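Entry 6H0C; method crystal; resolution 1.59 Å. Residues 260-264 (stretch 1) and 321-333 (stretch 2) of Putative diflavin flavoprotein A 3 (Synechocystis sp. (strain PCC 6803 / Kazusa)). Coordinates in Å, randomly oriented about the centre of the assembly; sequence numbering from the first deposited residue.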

ATOM      1  N   LEU A 260      -6.844 -11.532   8.202  1.00 27.98           N
ATOM      2  CA  LEU A 260      -5.783 -10.864   8.937  1.00 22.97           C
ATOM      3  C   LEU A 260      -6.224  -9.451   9.224  1.00 26.67           C
ATOM      4  O   LEU A 260      -6.183  -8.583   8.351  1.00 26.70           O
ATOM      5  CB  LEU A 260      -4.475 -10.879   8.141  1.00 23.79           C
ATOM      6  CG  LEU A 260      -3.310 -10.012   8.620  1.00 30.58           C
ATOM      7  CD1 LEU A 260      -2.871 -10.429   9.998  1.00 31.48           C
ATOM      8  CD2 LEU A 260      -2.145 -10.121   7.639  1.00 34.73           C
ATOM      9  N   ILE A 261      -6.668  -9.237  10.454  1.00 24.78           N
ATOM     10  CA  ILE A 261      -7.220  -7.959  10.872  1.00 25.48           C
ATOM     11  C   ILE A 261      -6.156  -7.142  11.601  1.00 27.76           C
ATOM     12  O   ILE A 261      -5.703  -7.548  12.675  1.00 27.89           O
ATOM     13  CB  ILE A 261      -8.441  -8.179  11.795  1.00 23.47           C
ATOM     14  CG1 ILE A 261      -9.511  -8.985  11.051  1.00 24.07           C
ATOM     15  CG2 ILE A 261      -8.962  -6.849  12.315  1.00 27.17           C
ATOM     16  CD1 ILE A 261     -10.603  -9.550  11.931  1.00 34.47           C
ATOM     17  N   TYR A 262      -5.736  -6.015  11.029  1.00 20.08           N
ATOM     18  CA  TYR A 262      -4.794  -5.151  11.744  1.00 21.78           C
ATOM     19  C   TYR A 262      -5.331  -3.729  11.904  1.00 26.85           C
ATOM     20  O   TYR A 262      -6.241  -3.314  11.189  1.00 26.96           O
ATOM     21  CB  TYR A 262      -3.426  -5.146  11.055  1.00 22.70           C
ATOM     22  CG  TYR A 262      -3.422  -4.802   9.583  1.00 27.43           C
ATOM     23  CD1 TYR A 262      -3.381  -3.488   9.161  1.00 31.51           C
ATOM     24  CD2 TYR A 262      -3.423  -5.802   8.614  1.00 29.20           C
ATOM     25  CE1 TYR A 262      -3.363  -3.174   7.810  1.00 35.70           C
ATOM     26  CE2 TYR A 262      -3.398  -5.497   7.269  1.00 30.58           C
ATOM     27  CZ  TYR A 262      -3.365  -4.180   6.869  1.00 35.73           C
ATOM     28  OH  TYR A 262      -3.339  -3.859   5.524  1.00 38.22           O
ATOM     29  N   ALA A 263      -4.772  -2.989  12.857  1.00 25.61           N
ATOM     30  CA  ALA A 263      -5.397  -1.757  13.330  1.00 24.81           C
ATOM     31  C   ALA A 263      -5.443  -0.636  12.288  1.00 27.95           C
ATOM     32  O   ALA A 263      -6.468   0.035  12.148  1.00 27.65           O
ATOM     33  CB  ALA A 263      -4.686  -1.271  14.575  1.00 28.94           C
ATOM     34  N   SER A 264      -4.342  -0.422  11.571  1.00 23.57           N
ATOM     35  CA  SER A 264      -4.298   0.622  10.547  1.00 27.19           C
ATOM     36  C   SER A 264      -3.201   0.369   9.511  1.00 29.06           C
ATOM     37  O   SER A 264      -2.353  -0.520   9.684  1.00 27.55           O
ATOM     38  CB  SER A 264      -4.094   1.991  11.191  1.00 28.78           C
ATOM     39  OG  SER A 264      -2.767   2.106  11.664  1.00 31.53           O
ATOM     40  N   ALA A 321      -6.422  -1.097  23.276  1.00 34.06           N
ATOM     41  CA  ALA A 321      -6.509  -1.269  21.836  1.00 30.97           C
ATOM     42  C   ALA A 321      -7.222  -0.054  21.229  1.00 29.05           C
ATOM     43  O   ALA A 321      -8.062   0.575  21.880  1.00 26.76           O
ATOM     44  CB  ALA A 321      -7.245  -2.555  21.495  1.00 23.98           C
ATOM     45  N   PRO A 322      -6.872   0.291  19.986  1.00 27.82           N
ATOM     46  CA  PRO A 322      -7.632   1.304  19.254  1.00 30.03           C
ATOM     47  C   PRO A 322      -9.086   0.880  19.123  1.00 29.44           C
ATOM     48  O   PRO A 322      -9.364  -0.321  19.001  1.00 28.12           O
ATOM     49  CB  PRO A 322      -6.948   1.340  17.883  1.00 29.86           C
ATOM     50  CG  PRO A 322      -5.576   0.800  18.138  1.00 33.02           C
ATOM     51  CD  PRO A 322      -5.760  -0.248  19.192  1.00 29.36           C
ATOM     52  N   THR A 323      -9.995   1.845  19.142  1.00 25.05           N
ATOM     53  CA  THR A 323     -11.413   1.555  19.039  1.00 23.39           C
ATOM     54  C   THR A 323     -11.778   0.623  17.878  1.00 26.30           C
ATOM     55  O   THR A 323     -12.593  -0.279  18.054  1.00 27.90           O
ATOM     56  CB  THR A 323     -12.210   2.844  18.913  1.00 26.97           C
ATOM     57  OG1 THR A 323     -12.062   3.590  20.123  1.00 30.80           O
ATOM     58  CG2 THR A 323     -13.676   2.537  18.696  1.00 32.15           C
ATOM     59  N   PRO A 324     -11.172   0.816  16.694  1.00 26.70           N
ATOM     60  CA  PRO A 324     -11.508  -0.085  15.578  1.00 23.84           C
ATOM     61  C   PRO A 324     -11.136  -1.553  15.823  1.00 23.93           C
ATOM     62  O   PRO A 324     -11.793  -2.450  15.285  1.00 23.16           O
ATOM     63  CB  PRO A 324     -10.696   0.490  14.418  1.00 25.81           C
ATOM     64  CG  PRO A 324     -10.528   1.953  14.787  1.00 26.65           C
ATOM     65  CD  PRO A 324     -10.306   1.925  16.262  1.00 23.47           C
ATOM     66  N   ILE A 325     -10.091  -1.796  16.609  1.00 22.05           N
ATOM     67  CA  ILE A 325      -9.740  -3.161  16.989  1.00 22.05           C
ATOM     68  C   ILE A 325     -10.786  -3.721  17.956  1.00 26.45           C
ATOM     69  O   ILE A 325     -11.165  -4.888  17.850  1.00 27.33           O
ATOM     70  CB  ILE A 325      -8.345  -3.241  17.647  1.00 22.70           C
ATOM     71  CG1 ILE A 325      -7.235  -3.081  16.597  1.00 23.74           C
ATOM     72  CG2 ILE A 325      -8.186  -4.548  18.415  1.00 20.13           C
ATOM     73  CD1 ILE A 325      -7.137  -4.224  15.597  1.00 24.32           C
ATOM     74  N   GLN A 326     -11.260  -2.894  18.889  1.00 22.60           N
ATOM     75  CA  GLN A 326     -12.295  -3.329  19.833  1.00 24.21           C
ATOM     76  C   GLN A 326     -13.603  -3.709  19.127  1.00 26.61           C
ATOM     77  O   GLN A 326     -14.198  -4.747  19.426  1.00 25.06           O
ATOM     78  CB  GLN A 326     -12.561  -2.249  20.884  1.00 21.43           C
ATOM     79  CG  GLN A 326     -11.347  -1.927  21.753  1.00 25.07           C
ATOM     80  CD  GLN A 326     -11.622  -0.828  22.773  1.00 28.54           C
ATOM     81  OE1 GLN A 326     -12.736  -0.701  23.283  1.00 27.80           O
ATOM     82  NE2 GLN A 326     -10.603  -0.025  23.070  1.00 29.38           N
ATOM     83  N   THR A 327     -14.050  -2.882  18.187  1.00 22.95           N
ATOM     84  CA  THR A 327     -15.283  -3.190  17.476  1.00 26.64           C
ATOM     85  C   THR A 327     -15.097  -4.400  16.544  1.00 26.92           C
ATOM     86  O   THR A 327     -15.991  -5.243  16.463  1.00 26.83           O
ATOM     87  CB  THR A 327     -15.802  -1.979  16.674  1.00 24.09           C
ATOM     88  OG1 THR A 327     -14.822  -1.585  15.717  1.00 24.52           O
ATOM     89  CG2 THR A 327     -16.087  -0.812  17.615  1.00 22.54           C
ATOM     90  N   ALA A 328     -13.958  -4.501  15.855  1.00 23.77           N
ATOM     91  CA  ALA A 328     -13.671  -5.699  15.038  1.00 22.86           C
ATOM     92  C   ALA A 328     -13.693  -6.971  15.902  1.00 25.89           C
ATOM     93  O   ALA A 328     -14.161  -8.026  15.467  1.00 25.24           O
ATOM     94  CB  ALA A 328     -12.318  -5.566  14.322  1.00 19.29           C
ATOM     95  N   LEU A 329     -13.181  -6.860  17.126  1.00 22.36           N
ATOM     96  CA  LEU A 329     -13.162  -7.985  18.061  1.00 24.70           C
ATOM     97  C   LEU A 329     -14.583  -8.493  18.336  1.00 26.16           C
ATOM     98  O   LEU A 329     -14.825  -9.703  18.351  1.00 26.22           O
ATOM     99  CB  LEU A 329     -12.475  -7.581  19.372  1.00 23.92           C
ATOM    100  CG  LEU A 329     -12.648  -8.514  20.575  1.00 25.34           C
ATOM    101  CD1 LEU A 329     -11.887  -9.803  20.361  1.00 27.62           C
ATOM    102  CD2 LEU A 329     -12.203  -7.831  21.867  1.00 24.84           C
ATOM    103  N   GLY A 330     -15.517  -7.567  18.547  1.00 23.77           N
ATOM    104  CA  GLY A 330     -16.904  -7.927  18.788  1.00 22.25           C
ATOM    105  C   GLY A 330     -17.526  -8.659  17.613  1.00 23.28           C
ATOM    106  O   GLY A 330     -18.217  -9.672  17.778  1.00 25.64           O
ATOM    107  N   ILE A 331     -17.286  -8.139  16.415  1.00 22.41           N
ATOM    108  CA  ILE A 331     -17.827  -8.754  15.209  1.00 22.28           C
ATOM    109  C   ILE A 331     -17.210 -10.128  15.012  1.00 24.63           C
ATOM    110  O   ILE A 331     -17.896 -11.075  14.629  1.00 27.20           O
ATOM    111  CB  ILE A 331     -17.581  -7.868  13.964  1.00 22.58           C
ATOM    112  CG1 ILE A 331     -18.299  -6.519  14.131  1.00 25.41           C
ATOM    113  CG2 ILE A 331     -18.041  -8.579  12.694  1.00 19.68           C
ATOM    114  CD1 ILE A 331     -17.913  -5.478  13.093  1.00 24.85           C
ATOM    115  N   THR A 332     -15.917 -10.246  15.292  1.00 23.95           N
ATOM    116  CA  THR A 332     -15.235 -11.522  15.131  1.00 24.81           C
ATOM    117  C   THR A 332     -15.777 -12.552  16.125  1.00 26.39           C
ATOM    118  O   THR A 332     -16.103 -13.676  15.745  1.00 26.06           O
ATOM    119  CB  THR A 332     -13.714 -11.365  15.301  1.00 23.10           C
ATOM    120  OG1 THR A 332     -13.215 -10.492  14.277  1.00 24.36           O
ATOM    121  CG2 THR A 332     -13.014 -12.720  15.184  1.00 25.12           C
ATOM    122  N   LEU A 333     -15.901 -12.165  17.393  1.00 26.36           N
ATOM    123  CA  LEU A 333     -16.430 -13.085  18.401  1.00 29.60           C
ATOM    124  C   LEU A 333     -17.876 -13.470  18.098  1.00 28.64           C
ATOM    125  O   LEU A 333     -18.275 -14.619  18.313  1.00 29.94           O
ATOM    126  CB  LEU A 333     -16.336 -12.478  19.807  1.00 26.22           C
ATOM    127  CG  LEU A 333     -14.932 -12.361  20.403  1.00 24.36           C
ATOM    128  CD1 LEU A 333     -14.980 -11.631  21.727  1.00 26.77           C
ATOM    129  CD2 LEU A 333     -14.333 -13.735  20.584  1.00 26.29           C
TER

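The strand 260-262 and the helix 323-333 pack against each other in a nearly antiparallel sense, their N-to-C directions lying 149° apart and their axes approaching to 9.6 Å. No hydrogen bond links the two stretches. The contact rests on van der Waals packing, mainly of apolar side chains; between the two stretches 246 Å² of surface is buried, summed over both sides.

Apolar packing centres on Ile 261 and Ala 263. The CA-to-CB bond of Ile 261 points toward the helix, and its CG2 lies 4.1 Å from CB of Ala 328. The methyl group of Ala 328 also points toward the strand, so the two side chains face each other, with CA of Ile 261 8.0 Å from CA of Ala 328. At Ala 263, just beyond the strand, the backbones draw closer: its CA is 5.8 Å from the CA of Ile 325. Here CB of Ala 263 packs at 3.7 Å from CG1 of Ile 325 and at 4.2 Å from CG of Pro 322, the residue at the N-cap position of the helix. The short side chain of Ala 263 thus touches both the residue that precedes the helix and one in its first turn. Ile 325 leaves its backbone sideways, but with chi1 and chi2 both in the m well its end comes nearer to stretch 1. There CD1 of Ile 325 lies 4.1 Å from C of Tyr 262. The side chain of Tyr 262 takes no part in this approach, because its CA-to-CB bond points away from the helix.

One contact joins an apolar group to a polar one. Ile 261, with chi1 m and chi2 t, extends its CD1 to 3.6 Å from OG1 of Thr 332. The methyl group offers no hydrogen-bonding partner, and the hydroxyl is instead used within the helix: OG1 of Thr 332 donates to O of Ala 328 at 2.9 Å. The same O of Ala 328 also accepts the backbone N of Thr 332 at 2.8 Å. The hydroxyl is thus bonded to its own helix through one carbonyl shared with the backbone, and remains in contact with Ile 261.

Hydrogen bonds within stretch 2 order the helix that presents these side chains. Near its start, N of Gln 326 donates to O of Pro 322 at 3.2 Å, while NE2 of Gln 326 reaches O of Ala 321 at 2.9 Å, tying the segment before the helix to its first turn. Further along, N of Ala 328 bonds to O of Pro 324 at 3.0 Å in the regular helical pattern.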